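Local coordinates for chitosanase (Bacillus subtilis subsp. subtilis str. 168, PDB 7C6C), which hydrolyses beta-(1->4) linkages within partly acetylated chitosan as a glycosyl hydrolase family 46 enzyme, an activity that probably serves defence against invading fungi, at residues Asn4-Gln7 against Lys8-Ala11; Leu131-Ala134 against Leu135-Ala138; Glu220-Tyr223 against Asn224-Pro228. All coordinates share one frame; numbering follows the deposited sequence. Where two conformers were deposited one is given.

Contact 1 (Asn4-Gln7 against Lys8-Ala11); sequences NKDQ and KRRA
Lys-8 N donates to Asn-4 O at 2.8 Å, the first of four successive i to i+4 backbone bonds that end with Ala-11 N on Gln-7 O at 2.9 Å, the ladder of a regular alpha-helical start. Ahead of it, Asn-4 and Gln-7 exchange bonds. With chi1 at 72°, the Asn-4 amide sits between its own backbone N and carbonyl carbon, and OD1 accepts from Gln-7 N at 2.8 Å in a nearly straight bond (N-H...O 172°). In return, Gln-7 OE1 accepts from Asn-4 N at 3.0 Å, while Gln-7 NE2 is held by Asn-224 O. On the other flank, Asp-6 lies alongside Arg-9, pointing the same way. Their salt bridge is long, 3.8 Å from Asp-6 OD1 to Arg-9 NH2; OD1 lies at the edge of the guanidinium and in its plane, but the carboxylate is turned 63° against that plane. Arg-10 meets Asp-6 differently. Its guanidinium has Asp-6 CB over one face, at 3.6 Å from Arg-10 NH1, and a water links the charged ends, donating to Asp-6 OD2 at 2.8 Å and accepting from Arg-10 NH1 at 3.0 Å. Both arginines also form salt bridges with the C-terminal carboxylate of Lys-242, Arg-9 through NH1 and Arg-10 through NE. The negative charge of Asp-6 in the first turn would suit the partial positive charge there. The reciprocal Asn-4/Gln-7 bonds define a capping box, here opening helix 5-20, which farther along carries Glu-19, the predicted proton donor.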
loop_
_atom_site.group_PDB
_atom_site.type_symbol
_atom_site.label_atom_id
_atom_site.label_comp_id
_atom_site.label_asym_id
_atom_site.label_seq_id
_atom_site.Cartn_x
_atom_site.Cartn_y
_atom_site.Cartn_z
ATOM N N ASN A 4 5.571 -12.712 10.534
ATOM C CA ASN A 4 5.904 -12.600 11.948
ATOM C C ASN A 4 6.304 -11.159 12.270
ATOM O O ASN A 4 6.317 -10.287 11.403
ATOM C CB ASN A 4 6.916 -13.674 12.373
ATOM C CG ASN A 4 8.326 -13.432 11.836
ATOM O OD1 ASN A 4 8.714 -12.308 11.522
ATOM N ND2 ASN A 4 9.113 -14.503 11.758
ATOM N N LYS A 5 6.630 -10.897 13.537
ATOM C CA LYS A 5 6.884 -9.522 13.965
ATOM C C LYS A 5 7.989 -8.867 13.142
ATOM O O LYS A 5 7.815 -7.760 12.622
ATOM C CB LYS A 5 7.227 -9.494 15.452
ATOM C CG LYS A 5 7.459 -8.108 16.016
ATOM C CD LYS A 5 7.538 -8.184 17.533
ATOM C CE LYS A 5 7.586 -6.809 18.173
ATOM N NZ LYS A 5 8.907 -6.150 17.996
ATOM N N ASP A 6 9.139 -9.533 13.020
ATOM C CA ASP A 6 10.248 -8.948 12.271
ATOM C C ASP A 6 9.928 -8.847 10.787
ATOM O O ASP A 6 10.222 -7.826 10.153
ATOM C CB ASP A 6 11.527 -9.769 12.456
ATOM C CG ASP A 6 12.129 -9.626 13.829
ATOM O OD1 ASP A 6 11.896 -8.594 14.484
ATOM O OD2 ASP A 6 12.870 -10.545 14.234
ATOM N N GLN A 7 9.356 -9.904 10.207
ATOM C CA GLN A 7 9.058 -9.882 8.778
ATOM C C GLN A 7 8.053 -8.793 8.439
ATOM O O GLN A 7 8.182 -8.122 7.406
ATOM C CB GLN A 7 8.513 -11.232 8.324
ATOM C CG GLN A 7 9.501 -12.369 8.445
ATOM C CD GLN A 7 8.833 -13.728 8.417
ATOM O OE1 GLN A 7 7.642 -13.869 8.725
ATOM N NE2 GLN A 7 9.606 -14.741 8.066
ATOM N N LYS A 8 7.032 -8.622 9.287
ATOM C CA LYS A 8 6.021 -7.602 9.033
ATOM C C LYS A 8 6.628 -6.208 9.096
ATOM O O LYS A 8 6.323 -5.348 8.260
ATOM C CB LYS A 8 4.873 -7.739 10.036
ATOM C CG LYS A 8 3.634 -6.919 9.694
ATOM C CD LYS A 8 2.467 -7.290 10.606
ATOM C CE LYS A 8 1.214 -6.474 10.307
ATOM N NZ LYS A 8 1.279 -5.089 10.843
ATOM N N ARG A 9 7.486 -5.960 10.090
ATOM C CA ARG A 9 8.175 -4.680 10.172
ATOM C C ARG A 9 8.997 -4.427 8.916
ATOM O O ARG A 9 8.960 -3.330 8.350
ATOM C CB ARG A 9 9.065 -4.619 11.415
ATOM C CG ARG A 9 9.840 -3.308 11.501
ATOM C CD ARG A 9 10.867 -3.257 12.626
ATOM N NE ARG A 9 11.667 -4.472 12.735
ATOM C CZ ARG A 9 12.697 -4.799 11.962
ATOM N NH1 ARG A 9 13.085 -3.995 10.971
ATOM N NH2 ARG A 9 13.333 -5.949 12.188
ATOM N N ARG A 10 9.762 -5.431 8.473
ATOM C CA ARG A 10 10.583 -5.259 7.279
ATOM C C ARG A 10 9.725 -4.956 6.058
ATOM O O ARG A 10 10.066 -4.080 5.250
ATOM C CB ARG A 10 11.452 -6.500 7.056
ATOM C CG ARG A 10 12.468 -6.697 8.159
ATOM C CD ARG A 10 13.391 -7.878 7.932
ATOM N NE ARG A 10 14.306 -7.974 9.064
ATOM C CZ ARG A 10 14.430 -9.029 9.857
ATOM N NH1 ARG A 10 13.743 -10.140 9.618
ATOM N NH2 ARG A 10 15.262 -8.968 10.886
ATOM N N ALA A 11 8.612 -5.681 5.903
ATOM C CA ALA A 11 7.697 -5.416 4.796
ATOM C C ALA A 11 7.198 -3.981 4.834
ATOM O O ALA A 11 7.111 -3.313 3.794
ATOM C CB ALA A 11 6.517 -6.382 4.863
HETATM O O HOH W 1 14.366 -11.647 12.107
#

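Contact 2 (Leu131-Ala134 against Leu135-Ala138); sequences LKTA and LARA
Thr-133 is the N-cap of helix 134-147: its OG1 accepts from Ala-136 N at 3.1 Å. The same hydroxyl is hydrogen-bonded to Glu-177 OE2, and Glu-177 OE1 takes Lys-132 N, so one carboxylate of helix 177-193 holds both the cap residue and the residue before it. Arg-137, one turn into the helix, folds its chain back along this start. The direction is set at chi1, -70°, which turns CG away from the carbonyl carbon and beside the backbone N, on the side of the preceding turn. CB rests near the carbonyl oxygens of both Thr-133 and Ala-134. Arg-137 CG comes closer to Thr-133 O, at 3.5 Å, the oxygen that also accepts Arg-137 N in the first backbone bond of the helix. CD runs past that oxygen in turn, and the chain stays extended to NE. There a water intervenes, accepting from Arg-137 NE at 2.6 Å and donating to Leu-131 O at 2.7 Å. At the tip, Arg-137 NH2 reaches Leu-131 O directly at 3.1 Å, but the bond is bent (139° at the hydrogen) and the oxygen stands 27° out of the guanidinium plane. Lys-132 O lies over one face of the Arg-137 guanidinium, 3.8 Å above the plane and offset toward the rim, while Arg-137 NH1 has a weak bond to Gly-2 O. Leu-131 O is thus gripped twice, by NH2 and by the water on NE, which restricts the rotation of the guanidinium. On the buried side, Leu-131, packed against Trp-180, closes the contact with CD1 at 4.1 Å from Ala-136 CB.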
loop_
_atom_site.group_PDB
_atom_site.type_symbol
_atom_site.label_atom_id
_atom_site.label_comp_id
_atom_site.label_asym_id
_atom_site.label_seq_id
_atom_site.Cartn_x
_atom_site.Cartn_y
_atom_site.Cartn_z
ATOM N N LEU A 131 0.599 -19.105 -0.830
ATOM C CA LEU A 131 1.919 -18.519 -0.644
ATOM C C LEU A 131 2.474 -18.929 0.713
ATOM O O LEU A 131 1.779 -18.855 1.732
ATOM C CB LEU A 131 1.837 -16.995 -0.751
ATOM C CG LEU A 131 1.203 -16.479 -2.045
ATOM C CD1 LEU A 131 1.330 -14.974 -2.147
ATOM C CD2 LEU A 131 1.821 -17.148 -3.258
ATOM N N LYS A 132 3.724 -19.389 0.726
ATOM C CA LYS A 132 4.375 -19.777 1.966
ATOM C C LYS A 132 5.520 -18.868 2.382
ATOM O O LYS A 132 5.892 -18.878 3.559
ATOM C CB LYS A 132 4.899 -21.218 1.872
ATOM C CG LYS A 132 3.807 -22.264 1.726
ATOM C CD LYS A 132 4.399 -23.668 1.661
ATOM C CE LYS A 132 3.316 -24.737 1.669
ATOM N NZ LYS A 132 3.897 -26.099 1.517
ATOM N N THR A 133 6.092 -18.090 1.466
ATOM C CA THR A 133 7.284 -17.327 1.802
ATOM C C THR A 133 6.922 -15.950 2.338
ATOM O O THR A 133 5.944 -15.323 1.920
ATOM C CB THR A 133 8.242 -17.172 0.614
ATOM O OG1 THR A 133 7.658 -16.322 -0.383
ATOM C CG2 THR A 133 8.630 -18.525 0.014
ATOM N N ALA A 134 7.746 -15.475 3.267
ATOM C CA ALA A 134 7.551 -14.133 3.790
ATOM C C ALA A 134 7.705 -13.089 2.692
ATOM O O ALA A 134 6.973 -12.093 2.677
ATOM C CB ALA A 134 8.531 -13.872 4.933
ATOM N N LEU A 135 8.654 -13.289 1.770
ATOM C CA LEU A 135 8.839 -12.306 0.707
ATOM C C LEU A 135 7.590 -12.201 -0.164
ATOM O O LEU A 135 7.133 -11.100 -0.479
ATOM C CB LEU A 135 10.076 -12.622 -0.135
ATOM C CG LEU A 135 10.266 -11.700 -1.347
ATOM C CD1 LEU A 135 10.375 -10.221 -0.951
ATOM C CD2 LEU A 135 11.470 -12.121 -2.161
ATOM N N ALA A 136 7.009 -13.335 -0.557
ATOM C CA ALA A 136 5.806 -13.250 -1.383
ATOM C C ALA A 136 4.674 -12.550 -0.640
ATOM O O ALA A 136 3.968 -11.715 -1.217
ATOM C CB ALA A 136 5.369 -14.635 -1.849
ATOM N N ARG A 137 4.500 -12.860 0.647
ATOM C CA ARG A 137 3.482 -12.180 1.444
ATOM C C ARG A 137 3.764 -10.686 1.555
ATOM O O ARG A 137 2.840 -9.868 1.499
ATOM C CB ARG A 137 3.375 -12.827 2.826
ATOM C CG ARG A 137 2.761 -14.217 2.787
ATOM C CD ARG A 137 2.754 -14.869 4.154
ATOM N NE ARG A 137 2.298 -16.254 4.064
ATOM C CZ ARG A 137 2.600 -17.209 4.939
ATOM N NH1 ARG A 137 3.363 -16.940 5.990
ATOM N NH2 ARG A 137 2.141 -18.439 4.760
ATOM N N ALA A 138 5.038 -10.310 1.700
ATOM C CA ALA A 138 5.394 -8.895 1.744
ATOM C C ALA A 138 5.089 -8.205 0.421
ATOM O O ALA A 138 4.638 -7.052 0.399
ATOM C CB ALA A 138 6.869 -8.742 2.101
HETATM O O HOH W 2 0.060 -17.143 2.977
#

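Contact 3 (Glu220-Tyr223 against Asn224-Pro228); sequences ENNY and NLNGP
Asn-226 N donates to Asn-222 OD1 at 2.9 Å, the shortest polar bond between these neighbouring segments, and Asn-222 ND2 answers by donating to Asn-226 O at 3.0 Å. One side-chain amide therefore binds both backbone polar groups of Asn-226, the residue just after a type I beta turn from Asn-222 to Leu-225. The two bonds differ in quality: that from ND2 is nearly straight (168° at the hydrogen), with the accepting oxygen close to the amide plane, whereas that into OD1 is more bent. The reach comes from a chi1 of -172°, which sets CG opposite the backbone N and carries the amide to the Asn-226 backbone. Held at both OD1 and ND2, the Asn-222 amide would lose both bonds if it were flipped. Inside the turn, Leu-225 N closes on Asn-222 O at 3.0 Å, yet approaches from above the carbonyl plane, 59° out of it, off the lone pairs. The turn directly follows the end of helix 209-219, where Asn-221, with positive phi, completes a Schellman motif. At the last position of the turn, the Leu-225 side chain packs on Ile-217, Ala-134 and Ala-138. The exposed asparagines are coupled as well: with Asn-226 gripped through its backbone, its side-chain OD1 still receives Asn-224 ND2 at 3.0 Å.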
loop_
_atom_site.group_PDB
_atom_site.type_symbol
_atom_site.label_atom_id
_atom_site.label_comp_id
_atom_site.label_asym_id
_atom_site.label_seq_id
_atom_site.Cartn_x
_atom_site.Cartn_y
_atom_site.Cartn_z
ATOM N N GLU A 220 18.621 -12.272 -4.101
ATOM C CA GLU A 220 19.514 -12.637 -3.007
ATOM C C GLU A 220 19.103 -13.940 -2.341
ATOM O O GLU A 220 19.800 -14.399 -1.426
ATOM C CB GLU A 220 19.587 -11.519 -1.964
ATOM C CG GLU A 220 20.275 -10.275 -2.484
ATOM C CD GLU A 220 20.445 -9.183 -1.445
ATOM O OE1 GLU A 220 20.091 -9.370 -0.256
ATOM O OE2 GLU A 220 20.947 -8.115 -1.828
ATOM N N ASN A 221 17.998 -14.536 -2.791
ATOM C CA ASN A 221 17.410 -15.723 -2.171
ATOM C C ASN A 221 17.021 -15.474 -0.714
ATOM O O ASN A 221 17.167 -16.342 0.143
ATOM C CB ASN A 221 18.272 -16.978 -2.329
ATOM C CG ASN A 221 17.473 -18.246 -2.125
ATOM O OD1 ASN A 221 16.278 -18.297 -2.424
ATOM N ND2 ASN A 221 18.126 -19.279 -1.612
ATOM N N ASN A 222 16.507 -14.287 -0.434
ATOM C CA ASN A 222 16.094 -13.923 0.922
ATOM C C ASN A 222 14.570 -14.001 1.058
ATOM O O ASN A 222 13.894 -13.037 1.423
ATOM C CB ASN A 222 16.637 -12.540 1.278
ATOM C CG ASN A 222 16.417 -12.169 2.729
ATOM O OD1 ASN A 222 16.147 -13.030 3.571
ATOM N ND2 ASN A 222 16.534 -10.872 3.036
ATOM N N TYR A 223 14.021 -15.186 0.754
ATOM C CA TYR A 223 12.569 -15.365 0.748
ATOM C C TYR A 223 11.959 -15.375 2.144
ATOM O O TYR A 223 10.748 -15.168 2.274
ATOM C CB TYR A 223 12.175 -16.617 -0.034
ATOM C CG TYR A 223 12.297 -16.436 -1.525
ATOM C CD1 TYR A 223 13.511 -16.646 -2.163
ATOM C CD2 TYR A 223 11.207 -16.048 -2.298
ATOM C CE1 TYR A 223 13.642 -16.486 -3.523
ATOM C CE2 TYR A 223 11.331 -15.876 -3.666
ATOM C CZ TYR A 223 12.559 -16.102 -4.271
ATOM O OH TYR A 223 12.719 -15.950 -5.629
ATOM N N ASN A 224 12.757 -15.601 3.184
ATOM C CA ASN A 224 12.270 -15.482 4.551
ATOM C C ASN A 224 12.312 -14.051 5.065
ATOM O O ASN A 224 11.902 -13.806 6.207
ATOM C CB ASN A 224 13.054 -16.389 5.499
ATOM C CG ASN A 224 12.279 -16.718 6.763
ATOM O OD1 ASN A 224 11.109 -17.099 6.709
ATOM N ND2 ASN A 224 12.920 -16.558 7.907
ATOM N N LEU A 225 12.799 -13.111 4.257
ATOM C CA LEU A 225 12.858 -11.702 4.644
ATOM C C LEU A 225 13.642 -11.533 5.943
ATOM O O LEU A 225 13.219 -10.833 6.865
ATOM C CB LEU A 225 11.463 -11.070 4.737
ATOM C CG LEU A 225 11.299 -9.607 4.323
ATOM C CD1 LEU A 225 11.723 -9.367 2.886
ATOM C CD2 LEU A 225 9.852 -9.192 4.524
ATOM N N ASN A 226 14.788 -12.209 6.012
ATOM C CA ASN A 226 15.718 -12.031 7.115
ATOM C C ASN A 226 16.421 -10.681 6.994
ATOM O O ASN A 226 16.515 -10.093 5.916
ATOM C CB ASN A 226 16.780 -13.130 7.090
ATOM C CG ASN A 226 16.210 -14.516 7.341
ATOM O OD1 ASN A 226 15.198 -14.675 8.013
ATOM N ND2 ASN A 226 16.877 -15.525 6.813
ATOM N N GLY A 227 16.948 -10.205 8.119
ATOM C CA GLY A 227 17.667 -8.954 8.142
ATOM C C GLY A 227 19.103 -9.106 8.598
ATOM O O GLY A 227 19.499 -10.144 9.134
ATOM N N PRO A 228 19.920 -8.062 8.393
ATOM C CA PRO A 228 19.546 -6.800 7.748
ATOM C C PRO A 228 19.345 -6.955 6.252
ATOM O O PRO A 228 19.948 -7.834 5.625
ATOM C CB PRO A 228 20.765 -5.905 8.016
ATOM C CG PRO A 228 21.912 -6.867 8.116
ATOM C CD PRO A 228 21.334 -8.072 8.812
#

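In the fold
From the N terminus, contact 1 opens helix 5-20, contact 2 turns the loop after helix 104-128 into helix 134-147, and contact 3 carries the chain from helix 209-219 toward strand 229-233. Each closes only a local turn; they follow in series, neither nested nor crossing, yet the three meet in space with centres about 11 Å apart. Contact 3 joins the other two: Leu-225 O receives Arg-10 NH1 of contact 1, while Tyr-223 O takes Leu-135 N of contact 2. Contacts 1 and 2 touch directly through Ala-11 and Ala-138. Two helix starts and one helix exit are thereby tied together.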